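Local atomic coordinates of oxidized polyvinyl alcohol hydrolase (Pseudomonas sp. VM15C, PDB entry 3WWC), a protein that hydrolyses beta-diketones such as 4,6-nonanedione and cleaves oxidized polyvinyl alcohol in the second step of polyvinyl alcohol breakdown. Residues Gly60-Val64 with Tyr164-Ala168; Tyr53-Val58 with Ser88-Gly94; Ser121-Asn125 with Trp142-Pro148; Trp126-Glu131 with Ser178-Met182. The protein carries 1 engineered substitution. All coordinates share one frame; numbering follows the deposited sequence.

Contact 1 (Gly60-Val64 with Tyr164-Ala168); sequences GPAPV and YKLDA
The carbonyl oxygen of Ala62 is gripped by two neighbouring residues across the sheet: Asp167 N gives it a hydrogen bond of 2.8 Å, and Leu166 CA sends a weaker CA-H...O contact at 3.5 Å. The reciprocal bond runs from Ala62 N to Lys165 O at 2.9 Å and is almost straight, so Ala62 is bound through both its N-H and its C=O, as expected for one parallel bridge between Ala62 and Leu166. Leu166 also reaches forward past this pair. Leu166 CD2 meets Val64 CG2 at 3.6 Å, with the two branched chains crossing obliquely on the buried side. Where solvent reaches, Asp167 carries its CG anti to the backbone N (chi1 179°); Asp167 CB rests 3.4 Å from Ala62 O, while a water links its OD2 to Pro61 O. That carboxylate is held mainly by a salt bridge to Arg170. A second water joins Gly60 N to Lys165 NZ at the end of an extended lysine chain. Strand 62-68 next pairs with strand 170-176, and the whole arrangement is the entry into adjacent parallel strands of the central sheet, as in the alpha/beta hydrolase fold.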
loop_
_atom_site.group_PDB
_atom_site.type_symbol
_atom_site.label_atom_id
_atom_site.label_comp_id
_atom_site.label_asym_id
_atom_site.label_seq_id
_atom_site.Cartn_x
_atom_site.Cartn_y
_atom_site.Cartn_z
ATOM N N GLY A 60 18.167 18.879 6.360
ATOM C CA GLY A 60 18.757 17.871 5.497
ATOM C C GLY A 60 17.677 16.979 4.874
ATOM O O GLY A 60 16.494 17.246 5.051
ATOM N N PRO A 61 18.057 15.925 4.148
ATOM C CA PRO A 61 17.077 15.039 3.514
ATOM C C PRO A 61 16.047 14.426 4.482
ATOM O O PRO A 61 16.356 13.885 5.525
ATOM C CB PRO A 61 17.942 13.985 2.825
ATOM C CG PRO A 61 19.265 14.729 2.576
ATOM C CD PRO A 61 19.421 15.430 3.912
ATOM N N ALA A 62 14.790 14.523 4.098
ATOM C CA ALA A 62 13.744 13.999 4.960
ATOM C C ALA A 62 13.209 12.689 4.466
ATOM O O ALA A 62 13.186 12.450 3.273
ATOM C CB ALA A 62 12.612 14.976 4.954
ATOM N N PRO A 63 12.770 11.821 5.385
ATOM C CA PRO A 63 12.173 10.540 4.988
ATOM C C PRO A 63 10.802 10.957 4.367
ATOM O O PRO A 63 10.248 12.038 4.670
ATOM C CB PRO A 63 12.032 9.786 6.315
ATOM C CG PRO A 63 11.824 10.945 7.372
ATOM C CD PRO A 63 12.832 11.992 6.862
ATOM N N VAL A 64 10.311 10.089 3.505
ATOM C CA VAL A 64 9.092 10.305 2.717
ATOM C C VAL A 64 8.031 9.326 3.051
ATOM O O VAL A 64 8.298 8.128 3.247
ATOM C CB VAL A 64 9.445 10.201 1.214
ATOM C CG1 VAL A 64 8.185 10.090 0.332
ATOM C CG2 VAL A 64 10.247 11.479 0.800
ATOM N N TYR A 164 12.290 19.617 -2.761
ATOM C CA TYR A 164 12.477 19.383 -1.340
ATOM C C TYR A 164 13.532 18.285 -1.206
ATOM O O TYR A 164 13.631 17.419 -2.068
ATOM C CB TYR A 164 11.150 18.942 -0.719
ATOM C CG TYR A 164 10.088 20.007 -0.760
ATOM C CD1 TYR A 164 9.076 19.964 -1.723
ATOM C CD2 TYR A 164 10.125 21.104 0.123
ATOM C CE1 TYR A 164 8.132 20.974 -1.818
ATOM C CE2 TYR A 164 9.173 22.130 0.033
ATOM C CZ TYR A 164 8.189 22.041 -0.943
ATOM O OH TYR A 164 7.198 22.999 -1.056
ATOM N N LYS A 165 14.341 18.334 -0.147
ATOM C CA LYS A 165 15.413 17.351 0.085
ATOM C C LYS A 165 14.802 16.082 0.638
ATOM O O LYS A 165 14.233 16.076 1.723
ATOM C CB LYS A 165 16.418 17.886 1.093
ATOM C CG LYS A 165 17.134 19.113 0.574
ATOM C CD LYS A 165 18.215 19.523 1.576
ATOM C CE LYS A 165 18.894 20.810 1.101
ATOM N NZ LYS A 165 19.732 21.397 2.191
ATOM N N LEU A 166 14.901 15.028 -0.149
ATOM C CA LEU A 166 14.328 13.740 0.226
ATOM C C LEU A 166 15.434 12.708 0.429
ATOM O O LEU A 166 16.439 12.682 -0.299
ATOM C CB LEU A 166 13.402 13.223 -0.882
ATOM C CG LEU A 166 12.316 14.217 -1.332
ATOM C CD1 LEU A 166 11.387 13.531 -2.343
ATOM C CD2 LEU A 166 11.498 14.716 -0.128
ATOM N N ASP A 167 15.246 11.879 1.450
ATOM C CA ASP A 167 16.182 10.802 1.785
ATOM C C ASP A 167 15.880 9.599 0.904
ATOM O O ASP A 167 14.867 8.896 1.105
ATOM C CB ASP A 167 16.025 10.495 3.265
ATOM C CG ASP A 167 16.940 9.369 3.744
ATOM O OD1 ASP A 167 17.511 8.645 2.914
ATOM O OD2 ASP A 167 17.042 9.241 4.992
ATOM N N ALA A 168 16.748 9.335 -0.072
ATOM C CA ALA A 168 16.548 8.259 -1.035
ATOM C C ALA A 168 16.588 6.855 -0.441
ATOM O O ALA A 168 16.223 5.894 -1.132
ATOM C CB ALA A 168 17.586 8.387 -2.201
HETATM O O HOH W 1 18.338 21.575 5.043
HETATM O O HOH W 2 16.564 11.343 6.673
#

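Contact 2 (Tyr53-Val58 with Ser88-Gly94); sequences YPAKNV and SILADHG
Tyr53 lays one face of its ring on Ser88 CB, a CH-pi contact that anchors two connecting loops at the ends of strands of the central alpha/beta hydrolase sheet: one leaves strand 46-53, the other leads into strand 96-100. Ser88 CB sits 3.4 Å from the Tyr53 ring centroid, only 9° off the normal, so it is centred over the face. Ser88 OG is engaged with Leu79 O, which fixes the rotation of the serine beneath the ring. Beside this pair the packing stays close. Ala91 CB touches Tyr53 CB at 3.8 Å and also lies against the carbonyl oxygens of Tyr53 and Pro54. Ala91 O is shared by two donors, Lys56 N at 2.8 Å and Gly94 N at 3.1 Å, which arrive from opposite faces of its carbonyl plane. Further along, Val58 CG2 presses on Gly94, whose backbone angles and nearness to this methyl would make any CB fit badly. The solvent side is looser. There Lys56 and Asp92 run side by side, the lysine chain bent at chi2 (-55°), and Lys56 NZ makes a rather long salt bridge to Asp92 OD1 at 3.4 Å. Also on this side, a water takes a bond from Asn57 ND2 and donates one of 2.8 Å to Asp92 O.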
loop_
_atom_site.group_PDB
_atom_site.type_symbol
_atom_site.label_atom_id
_atom_site.label_comp_id
_atom_site.label_asym_id
_atom_site.label_seq_id
_atom_site.Cartn_x
_atom_site.Cartn_y
_atom_site.Cartn_z
ATOM N N TYR A 53 3.100 17.814 1.560
ATOM C CA TYR A 53 3.225 18.509 2.855
ATOM C C TYR A 53 4.717 18.324 3.229
ATOM O O TYR A 53 5.144 17.241 3.684
ATOM C CB TYR A 53 2.323 17.861 3.937
ATOM C CG TYR A 53 0.815 18.092 3.834
ATOM C CD1 TYR A 53 0.012 17.337 2.963
ATOM C CD2 TYR A 53 0.180 19.054 4.631
ATOM C CE1 TYR A 53 -1.372 17.564 2.908
ATOM C CE2 TYR A 53 -1.189 19.269 4.574
ATOM C CZ TYR A 53 -1.954 18.522 3.708
ATOM O OH TYR A 53 -3.343 18.733 3.666
ATOM N N PRO A 54 5.548 19.380 3.091
ATOM C CA PRO A 54 6.973 19.246 3.426
ATOM C C PRO A 54 7.214 18.995 4.906
ATOM O O PRO A 54 6.496 19.487 5.782
ATOM C CB PRO A 54 7.598 20.562 2.959
ATOM C CG PRO A 54 6.578 21.146 2.015
ATOM C CD PRO A 54 5.231 20.704 2.520
ATOM N N ALA A 55 8.248 18.205 5.188
ATOM C CA ALA A 55 8.579 17.861 6.558
ATOM C C ALA A 55 8.874 19.052 7.421
ATOM O O ALA A 55 9.567 19.960 6.958
ATOM C CB ALA A 55 9.820 16.942 6.568
ATOM N N LYS A 56 8.427 18.987 8.668
ATOM C CA LYS A 56 8.716 20.030 9.687
ATOM C C LYS A 56 9.794 19.550 10.661
ATOM O O LYS A 56 9.952 18.343 10.898
ATOM C CB LYS A 56 7.486 20.319 10.528
ATOM C CG LYS A 56 6.319 20.835 9.758
ATOM C CD LYS A 56 6.662 22.052 8.952
ATOM C CE LYS A 56 5.398 22.871 8.770
ATOM N NZ LYS A 56 4.294 22.218 9.579
ATOM N N ASN A 57 10.514 20.506 11.268
ATOM C CA ASN A 57 11.582 20.216 12.254
ATOM C C ASN A 57 12.706 19.310 11.761
ATOM O O ASN A 57 13.328 18.589 12.571
ATOM C CB ASN A 57 10.994 19.603 13.533
ATOM C CG ASN A 57 10.090 20.563 14.267
ATOM O OD1 ASN A 57 10.335 21.780 14.270
ATOM N ND2 ASN A 57 9.037 20.037 14.895
ATOM N N VAL A 58 12.985 19.356 10.460
ATOM C CA VAL A 58 14.022 18.507 9.875
ATOM C C VAL A 58 15.041 19.316 9.079
ATOM O O VAL A 58 14.649 20.149 8.262
ATOM C CB VAL A 58 13.410 17.455 8.853
ATOM C CG1 VAL A 58 14.523 16.756 8.070
ATOM C CG2 VAL A 58 12.595 16.433 9.569
ATOM N N SER A 88 -1.528 13.770 6.778
ATOM C CA SER A 88 -0.702 14.951 6.615
ATOM C C SER A 88 -0.015 15.341 7.904
ATOM O O SER A 88 0.966 16.053 7.859
ATOM C CB SER A 88 -1.565 16.133 6.146
ATOM O OG SER A 88 -2.503 16.559 7.128
ATOM N N ILE A 89 -0.517 14.870 9.028
ATOM C CA ILE A 89 0.080 15.186 10.320
ATOM C C ILE A 89 1.458 14.598 10.448
ATOM O O ILE A 89 2.279 15.118 11.252
ATOM C CB ILE A 89 -0.899 14.750 11.476
ATOM C CG1 ILE A 89 -2.224 15.487 11.271
ATOM C CG2 ILE A 89 -0.341 15.142 12.882
ATOM C CD1 ILE A 89 -2.046 16.943 11.074
ATOM N N LEU A 90 1.773 13.572 9.662
ATOM C CA LEU A 90 3.158 13.047 9.703
ATOM C C LEU A 90 4.167 14.098 9.248
ATOM O O LEU A 90 5.352 13.939 9.509
ATOM C CB LEU A 90 3.296 11.787 8.875
ATOM C CG LEU A 90 2.747 10.680 9.775
ATOM C CD1 LEU A 90 2.156 9.643 8.950
ATOM C CD2 LEU A 90 3.858 10.125 10.688
ATOM N N ALA A 91 3.766 15.145 8.546
ATOM C CA ALA A 91 4.729 16.188 8.197
ATOM C C ALA A 91 5.189 16.912 9.492
ATOM O O ALA A 91 6.339 17.291 9.589
ATOM C CB ALA A 91 4.111 17.228 7.173
ATOM N N ASP A 92 4.324 17.007 10.490
ATOM C CA ASP A 92 4.671 17.611 11.780
ATOM C C ASP A 92 5.573 16.639 12.534
ATOM O O ASP A 92 6.133 17.001 13.562
ATOM C CB ASP A 92 3.434 17.789 12.662
ATOM C CG ASP A 92 2.452 18.843 12.129
ATOM O OD1 ASP A 92 2.894 19.790 11.465
ATOM O OD2 ASP A 92 1.246 18.721 12.437
ATOM N N HIS A 93 5.703 15.406 12.019
ATOM C CA HIS A 93 6.536 14.369 12.645
ATOM C C HIS A 93 7.861 14.227 11.923
ATOM O O HIS A 93 8.618 13.304 12.217
ATOM C CB HIS A 93 5.789 13.058 12.638
ATOM C CG HIS A 93 6.301 12.075 13.653
ATOM N ND1 HIS A 93 6.354 12.402 14.997
ATOM C CD2 HIS A 93 6.864 10.843 13.533
ATOM C CE1 HIS A 93 6.946 11.421 15.659
ATOM N NE2 HIS A 93 7.266 10.465 14.798
ATOM N N GLY A 94 8.116 15.081 10.945
ATOM C CA GLY A 94 9.385 15.074 10.215
ATOM C C GLY A 94 9.448 14.258 8.936
ATOM O O GLY A 94 10.517 13.837 8.531
HETATM O O HOH W 3 8.382 17.142 15.216
#

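Contact 3 (Ser121-Asn125 with Trp142-Pro148); sequences SNGWN and WKNDEGP. With BUA (butanoic acid), chain D.
Trp142 stacks on Trp124, its indole engaging another part of the same long loop with face and edge. Trp142 CB stands 4.2 Å from Trp124 CH2. CG stands anti to the carbonyl carbon, beside the backbone N (chi1 -54°), and Trp142 CD1 comes to 3.3 Å from Gly123 O. Next along that edge, Trp142 NE1 donates to Asn122 O at 3.0 Å; the bond is nearly straight, lies in the indole plane and falls on a lone pair of the carbonyl. The inner atoms serve the stack: Trp142 CD2 meets Trp124 CZ2 at 3.2 Å, CE2, CE3, CZ3 and CH2 approach the same atom, and CZ2 faces Trp124 NE1. The Trp124 six-membered and Trp142 five-membered rings are inclined by 28°, and the two side chains cross at about a right angle. Putting an alanine in place of Trp142 would probably leave Asn122 O without its indole donor and strip the cover from one face of Trp124. Gly147 CA and Pro148 CD also touch Trp124. The accepting Asn122 belongs to a type I' beta turn, Ser121-Trp124, and directly after it Asn125 ND2 donates to O1 of a butanoic acid (chain D) at 3.0 Å, so the stacked parts of this loop border a ligand pocket.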
loop_
_atom_site.group_PDB
_atom_site.type_symbol
_atom_site.label_atom_id
_atom_site.label_comp_id
_atom_site.label_asym_id
_atom_site.label_seq_id
_atom_site.Cartn_x
_atom_site.Cartn_y
_atom_site.Cartn_z
ATOM N N SER A 121 -11.423 -1.250 -15.055
ATOM C CA SER A 121 -11.604 -1.461 -16.487
ATOM C C SER A 121 -10.232 -1.659 -17.095
ATOM O O SER A 121 -9.217 -1.598 -16.365
ATOM C CB SER A 121 -12.360 -0.260 -17.098
ATOM O OG SER A 121 -11.643 0.946 -16.977
ATOM N N ASN A 122 -10.153 -1.929 -18.402
ATOM C CA ASN A 122 -8.857 -2.078 -19.064
ATOM C C ASN A 122 -7.938 -3.126 -18.501
ATOM O O ASN A 122 -6.721 -2.993 -18.571
ATOM C CB ASN A 122 -8.141 -0.721 -19.121
ATOM C CG ASN A 122 -8.956 0.297 -19.885
ATOM O OD1 ASN A 122 -9.281 0.059 -21.066
ATOM N ND2 ASN A 122 -9.346 1.408 -19.227
ATOM N N GLY A 123 -8.529 -4.183 -17.957
ATOM C CA GLY A 123 -7.720 -5.260 -17.417
ATOM C C GLY A 123 -7.414 -5.157 -15.937
ATOM O O GLY A 123 -6.772 -6.044 -15.410
ATOM N N TRP A 124 -7.882 -4.103 -15.281
ATOM C CA TRP A 124 -7.665 -3.908 -13.842
ATOM C C TRP A 124 -8.809 -4.438 -13.027
ATOM O O TRP A 124 -9.992 -4.337 -13.413
ATOM C CB TRP A 124 -7.458 -2.401 -13.545
ATOM C CG TRP A 124 -6.215 -1.899 -14.203
ATOM C CD1 TRP A 124 -6.126 -1.174 -15.366
ATOM C CD2 TRP A 124 -4.884 -2.182 -13.802
ATOM N NE1 TRP A 124 -4.816 -0.997 -15.696
ATOM C CE2 TRP A 124 -4.030 -1.604 -14.752
ATOM C CE3 TRP A 124 -4.337 -2.889 -12.734
ATOM C CZ2 TRP A 124 -2.655 -1.700 -14.663
ATOM C CZ3 TRP A 124 -2.963 -3.000 -12.642
ATOM C CH2 TRP A 124 -2.140 -2.409 -13.601
ATOM N N ASN A 125 -8.493 -4.985 -11.863
ATOM C CA ASN A 125 -9.523 -5.547 -11.036
ATOM C C ASN A 125 -10.482 -4.567 -10.371
ATOM O O ASN A 125 -11.722 -4.774 -10.357
ATOM C CB ASN A 125 -8.918 -6.418 -9.920
ATOM C CG ASN A 125 -10.001 -7.157 -9.139
ATOM O OD1 ASN A 125 -10.617 -8.065 -9.688
ATOM N ND2 ASN A 125 -10.249 -6.766 -7.896
ATOM N N TRP A 142 -1.182 -7.284 -17.504
ATOM C CA TRP A 142 -0.683 -6.767 -16.243
ATOM C C TRP A 142 0.043 -7.801 -15.433
ATOM O O TRP A 142 0.501 -7.513 -14.330
ATOM C CB TRP A 142 -1.844 -6.114 -15.466
ATOM C CG TRP A 142 -2.529 -5.063 -16.330
ATOM C CD1 TRP A 142 -3.856 -5.037 -16.673
ATOM C CD2 TRP A 142 -1.941 -3.877 -16.931
ATOM N NE1 TRP A 142 -4.143 -3.917 -17.432
ATOM C CE2 TRP A 142 -2.983 -3.192 -17.604
ATOM C CE3 TRP A 142 -0.648 -3.327 -16.935
ATOM C CZ2 TRP A 142 -2.771 -1.969 -18.287
ATOM C CZ3 TRP A 142 -0.435 -2.120 -17.591
ATOM C CH2 TRP A 142 -1.506 -1.449 -18.269
ATOM N N LYS A 143 0.177 -9.020 -15.959
ATOM C CA LYS A 143 0.975 -10.023 -15.259
ATOM C C LYS A 143 2.418 -9.564 -15.156
ATOM O O LYS A 143 3.099 -9.936 -14.228
ATOM C CB LYS A 143 0.983 -11.375 -15.984
ATOM C CG LYS A 143 -0.253 -12.112 -15.782
ATOM C CD LYS A 143 -0.196 -13.421 -16.600
ATOM C CE LYS A 143 -1.296 -14.347 -16.183
ATOM N NZ LYS A 143 -1.098 -15.618 -16.962
ATOM N N ASN A 144 2.922 -8.759 -16.086
ATOM C CA ASN A 144 4.301 -8.375 -15.861
ATOM C C ASN A 144 4.593 -6.932 -16.251
ATOM O O ASN A 144 5.697 -6.595 -16.675
ATOM C CB ASN A 144 5.285 -9.387 -16.515
ATOM C CG ASN A 144 5.454 -10.718 -15.674
ATOM O OD1 ASN A 144 6.141 -10.753 -14.645
ATOM N ND2 ASN A 144 4.806 -11.802 -16.136
ATOM N N ASP A 145 3.588 -6.087 -16.082
ATOM C CA ASP A 145 3.695 -4.656 -16.300
ATOM C C ASP A 145 3.106 -4.059 -15.011
ATOM O O ASP A 145 1.949 -4.327 -14.684
ATOM C CB ASP A 145 2.867 -4.206 -17.509
ATOM C CG ASP A 145 3.069 -2.721 -17.844
ATOM O OD1 ASP A 145 3.067 -1.821 -16.947
ATOM O OD2 ASP A 145 3.199 -2.440 -19.050
ATOM N N GLU A 146 3.910 -3.243 -14.329
ATOM C CA GLU A 146 3.526 -2.644 -13.046
ATOM C C GLU A 146 2.270 -1.830 -13.141
ATOM O O GLU A 146 1.528 -1.708 -12.161
ATOM C CB GLU A 146 4.667 -1.765 -12.512
ATOM C CG GLU A 146 4.932 -0.534 -13.367
ATOM C CD GLU A 146 6.139 0.275 -12.882
ATOM O OE1 GLU A 146 6.329 0.386 -11.661
ATOM O OE2 GLU A 146 6.908 0.807 -13.726
ATOM N N GLY A 147 1.988 -1.273 -14.311
ATOM C CA GLY A 147 0.797 -0.423 -14.413
ATOM C C GLY A 147 1.104 1.051 -14.205
ATOM O O GLY A 147 2.118 1.390 -13.616
ATOM N N PRO A 148 0.178 1.939 -14.569
ATOM C CA PRO A 148 0.433 3.370 -14.453
ATOM C C PRO A 148 0.431 4.030 -13.097
ATOM O O PRO A 148 0.922 5.129 -12.996
ATOM C CB PRO A 148 -0.568 4.006 -15.437
ATOM C CG PRO A 148 -1.627 2.965 -15.648
ATOM C CD PRO A 148 -1.065 1.610 -15.292
HETATM C C1 BUA D . -11.332 -5.884 -3.325
HETATM C C2 BUA D . -11.768 -6.474 -4.668
HETATM C C3 BUA D . -13.250 -6.851 -4.599
HETATM C C4 BUA D . -13.700 -7.376 -5.963
HETATM O O1 BUA D . -12.808 -7.736 -6.762
HETATM O O2 BUA D . -14.930 -7.402 -6.181
#

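Contact 4 (Trp126-Glu131 with Ser178-Met182); sequences WNPWFE and SGGTM. With BUA (butanoic acid), chain C; BUA (butanoic acid), chain D.
Ser178 donates a hydrogen bond from its hydroxyl to a buried carboxylate: Ser178 OG lies 2.7 Å from Glu131 OE2, arriving on the anti side and 21° out of the carboxylate plane. The same oxygen accepts from a water, which also bonds Thr181 OG1, itself held by Glu203 N, and Glu131 OE1 is paired with Tyr205 OH, so several polar partners fix the group's rotation. Glu131 CB rests on Met182 CA, and beyond it a bend at chi2 (83°) turns the carboxylate back toward Thr181, with Glu131 CD 3.6 Å from Thr181 CG2. This is the nucleophile elbow of an alpha/beta hydrolase: Ser178 follows Ala177, the engineered residue at the probable charge-relay position, and Ser178 N lies 3.1 Å from O1 of one butanoic acid (chain C), as an oxyanion-hole amide would. Trp126 brings the edge of its ring, at CD1, near Ser178 OG, and turns one face to the ligands, NE1 being held by Ser71 OG. With a serine instead of Trp126, the butanoic acids would probably lose the flat wall beside them and Ser71 OG its indole partner. Trp129 CD1 also meets Ser178 OG, at 3.5 Å. Farther along the helix Met182 crosses Trp129 at about a right angle, an oblique Met-aromatic contact with Met182 SD 5.4 Å from the centroid of the Trp129 five-membered ring; separately, Met182 SD packs 3.7 Å from Trp129 CB.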
loop_
_atom_site.group_PDB
_atom_site.type_symbol
_atom_site.label_atom_id
_atom_site.label_comp_id
_atom_site.label_asym_id
_atom_site.label_seq_id
_atom_site.Cartn_x
_atom_site.Cartn_y
_atom_site.Cartn_z
ATOM N N TRP A 126 -9.919 -3.494 -9.831
ATOM C CA TRP A 126 -10.657 -2.551 -8.988
ATOM C C TRP A 126 -10.275 -1.121 -9.369
ATOM O O TRP A 126 -9.119 -0.803 -9.547
ATOM C CB TRP A 126 -10.286 -2.903 -7.542
ATOM C CG TRP A 126 -11.303 -2.426 -6.565
ATOM C CD1 TRP A 126 -11.112 -1.533 -5.564
ATOM C CD2 TRP A 126 -12.692 -2.769 -6.549
ATOM N NE1 TRP A 126 -12.311 -1.276 -4.926
ATOM C CE2 TRP A 126 -13.288 -2.031 -5.515
ATOM C CE3 TRP A 126 -13.483 -3.637 -7.310
ATOM C CZ2 TRP A 126 -14.650 -2.123 -5.216
ATOM C CZ3 TRP A 126 -14.854 -3.731 -7.009
ATOM C CH2 TRP A 126 -15.411 -2.976 -5.974
ATOM N N ASN A 127 -11.258 -0.260 -9.507
ATOM C CA ASN A 127 -11.019 1.090 -10.039
ATOM C C ASN A 127 -10.245 2.158 -9.241
ATOM O O ASN A 127 -9.700 3.056 -9.854
ATOM C CB ASN A 127 -12.375 1.700 -10.445
ATOM C CG ASN A 127 -12.270 2.636 -11.625
ATOM O OD1 ASN A 127 -11.508 2.415 -12.551
ATOM N ND2 ASN A 127 -13.085 3.687 -11.596
ATOM N N PRO A 128 -10.192 2.099 -7.887
ATOM C CA PRO A 128 -9.467 3.155 -7.178
ATOM C C PRO A 128 -8.004 3.343 -7.562
ATOM O O PRO A 128 -7.513 4.483 -7.675
ATOM C CB PRO A 128 -9.593 2.760 -5.704
ATOM C CG PRO A 128 -11.006 2.085 -5.636
ATOM C CD PRO A 128 -10.979 1.247 -6.972
ATOM N N TRP A 129 -7.295 2.222 -7.735
ATOM C CA TRP A 129 -5.883 2.257 -8.095
ATOM C C TRP A 129 -5.657 1.121 -9.081
ATOM O O TRP A 129 -6.406 0.167 -9.124
ATOM C CB TRP A 129 -4.970 1.987 -6.877
ATOM C CG TRP A 129 -5.171 2.936 -5.678
ATOM C CD1 TRP A 129 -5.869 2.665 -4.510
ATOM C CD2 TRP A 129 -4.676 4.273 -5.545
ATOM N NE1 TRP A 129 -5.842 3.760 -3.678
ATOM C CE2 TRP A 129 -5.116 4.763 -4.281
ATOM C CE3 TRP A 129 -3.913 5.116 -6.368
ATOM C CZ2 TRP A 129 -4.804 6.057 -3.826
ATOM C CZ3 TRP A 129 -3.603 6.389 -5.941
ATOM C CH2 TRP A 129 -4.046 6.862 -4.663
ATOM N N PHE A 130 -4.561 1.219 -9.846
ATOM C CA PHE A 130 -4.207 0.136 -10.769
ATOM C C PHE A 130 -3.382 -0.827 -9.895
ATOM O O PHE A 130 -2.150 -0.858 -9.926
ATOM C CB PHE A 130 -3.388 0.747 -11.924
ATOM C CG PHE A 130 -4.155 1.826 -12.711
ATOM C CD1 PHE A 130 -5.310 1.479 -13.393
ATOM C CD2 PHE A 130 -3.741 3.165 -12.724
ATOM C CE1 PHE A 130 -6.045 2.480 -14.067
ATOM C CE2 PHE A 130 -4.457 4.136 -13.389
ATOM C CZ PHE A 130 -5.624 3.798 -14.067
ATOM N N GLU A 131 -4.113 -1.629 -9.136
ATOM C CA GLU A 131 -3.530 -2.456 -8.111
ATOM C C GLU A 131 -3.637 -3.962 -8.239
ATOM O O GLU A 131 -3.123 -4.678 -7.373
ATOM C CB GLU A 131 -4.033 -1.997 -6.696
ATOM C CG GLU A 131 -5.550 -1.584 -6.473
ATOM C CD GLU A 131 -6.523 -2.728 -6.222
ATOM O OE1 GLU A 131 -6.514 -3.734 -6.972
ATOM O OE2 GLU A 131 -7.351 -2.600 -5.279
ATOM N N SER A 178 -7.985 -0.680 -0.744
ATOM C CA SER A 178 -7.423 -0.718 -2.103
ATOM C C SER A 178 -6.074 0.008 -2.082
ATOM O O SER A 178 -5.209 -0.356 -2.890
ATOM C CB SER A 178 -8.402 -0.062 -3.082
ATOM O OG SER A 178 -7.913 -0.115 -4.406
ATOM N N GLY A 179 -5.893 0.998 -1.212
ATOM C CA GLY A 179 -4.572 1.636 -1.155
ATOM C C GLY A 179 -3.548 0.682 -0.557
ATOM O O GLY A 179 -2.358 0.837 -0.857
ATOM N N GLY A 180 -3.969 -0.225 0.323
ATOM C CA GLY A 180 -3.060 -1.245 0.838
ATOM C C GLY A 180 -2.721 -2.247 -0.267
ATOM O O GLY A 180 -1.591 -2.722 -0.327
ATOM N N THR A 181 -3.688 -2.577 -1.139
ATOM C CA THR A 181 -3.429 -3.476 -2.257
ATOM C C THR A 181 -2.415 -2.804 -3.172
ATOM O O THR A 181 -1.482 -3.446 -3.657
ATOM C CB THR A 181 -4.734 -3.740 -3.013
ATOM O OG1 THR A 181 -5.752 -4.102 -2.048
ATOM C CG2 THR A 181 -4.529 -4.839 -4.057
ATOM N N MET A 182 -2.616 -1.524 -3.408
ATOM C CA MET A 182 -1.675 -0.801 -4.257
ATOM C C MET A 182 -0.281 -0.766 -3.651
ATOM O O MET A 182 0.722 -0.833 -4.403
ATOM C CB MET A 182 -2.221 0.618 -4.504
ATOM C CG MET A 182 -1.377 1.470 -5.482
ATOM S SD MET A 182 -1.469 0.795 -7.168
ATOM C CE MET A 182 0.271 0.474 -7.496
HETATM C C1 BUA C . -11.699 -5.100 -3.252
HETATM C C2 BUA C . -11.504 -4.420 -1.896
HETATM C C3 BUA C . -11.021 -2.986 -2.122
HETATM C C4 BUA C . -10.909 -2.231 -0.795
HETATM O O1 BUA C . -11.112 -0.996 -0.835
HETATM O O2 BUA C . -10.555 -2.897 0.205
HETATM C C1 BUA D . -11.332 -5.884 -3.325
HETATM C C2 BUA D . -11.768 -6.474 -4.668
HETATM C C3 BUA D . -13.250 -6.851 -4.599
HETATM C C4 BUA D . -13.700 -7.376 -5.963
HETATM O O1 BUA D . -12.808 -7.736 -6.762
HETATM O O2 BUA D . -14.930 -7.402 -6.181
HETATM O O HOH W 4 -8.242 -4.125 -3.172
#

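How the contacts relate
Contacts 1 and 2 lie about 20 Å from the chain's centre, around the starts of strands 62-68 and 96-100, and touch where Pro63 and Ala62 pack on Gly94 and Ala55. Contact 1 is strand pairing; contact 2 is loop packing with one backbone bond across and a long salt bridge toward solvent. Contact 4 is the truly buried one, about 8 Å from the centre, and its key bond joins side chains beside the ligands. Contact 3 is partly buried and aromatic. Both its segments, and 126-131 of contact 4, belong to the connection between strand 96-100 and helix 148-160; Trp124 and Pro148 meet Phe130, and both contacts reach the same butanoic acid. Contacts 2 and 3 lie on opposite sides of the chain's centre.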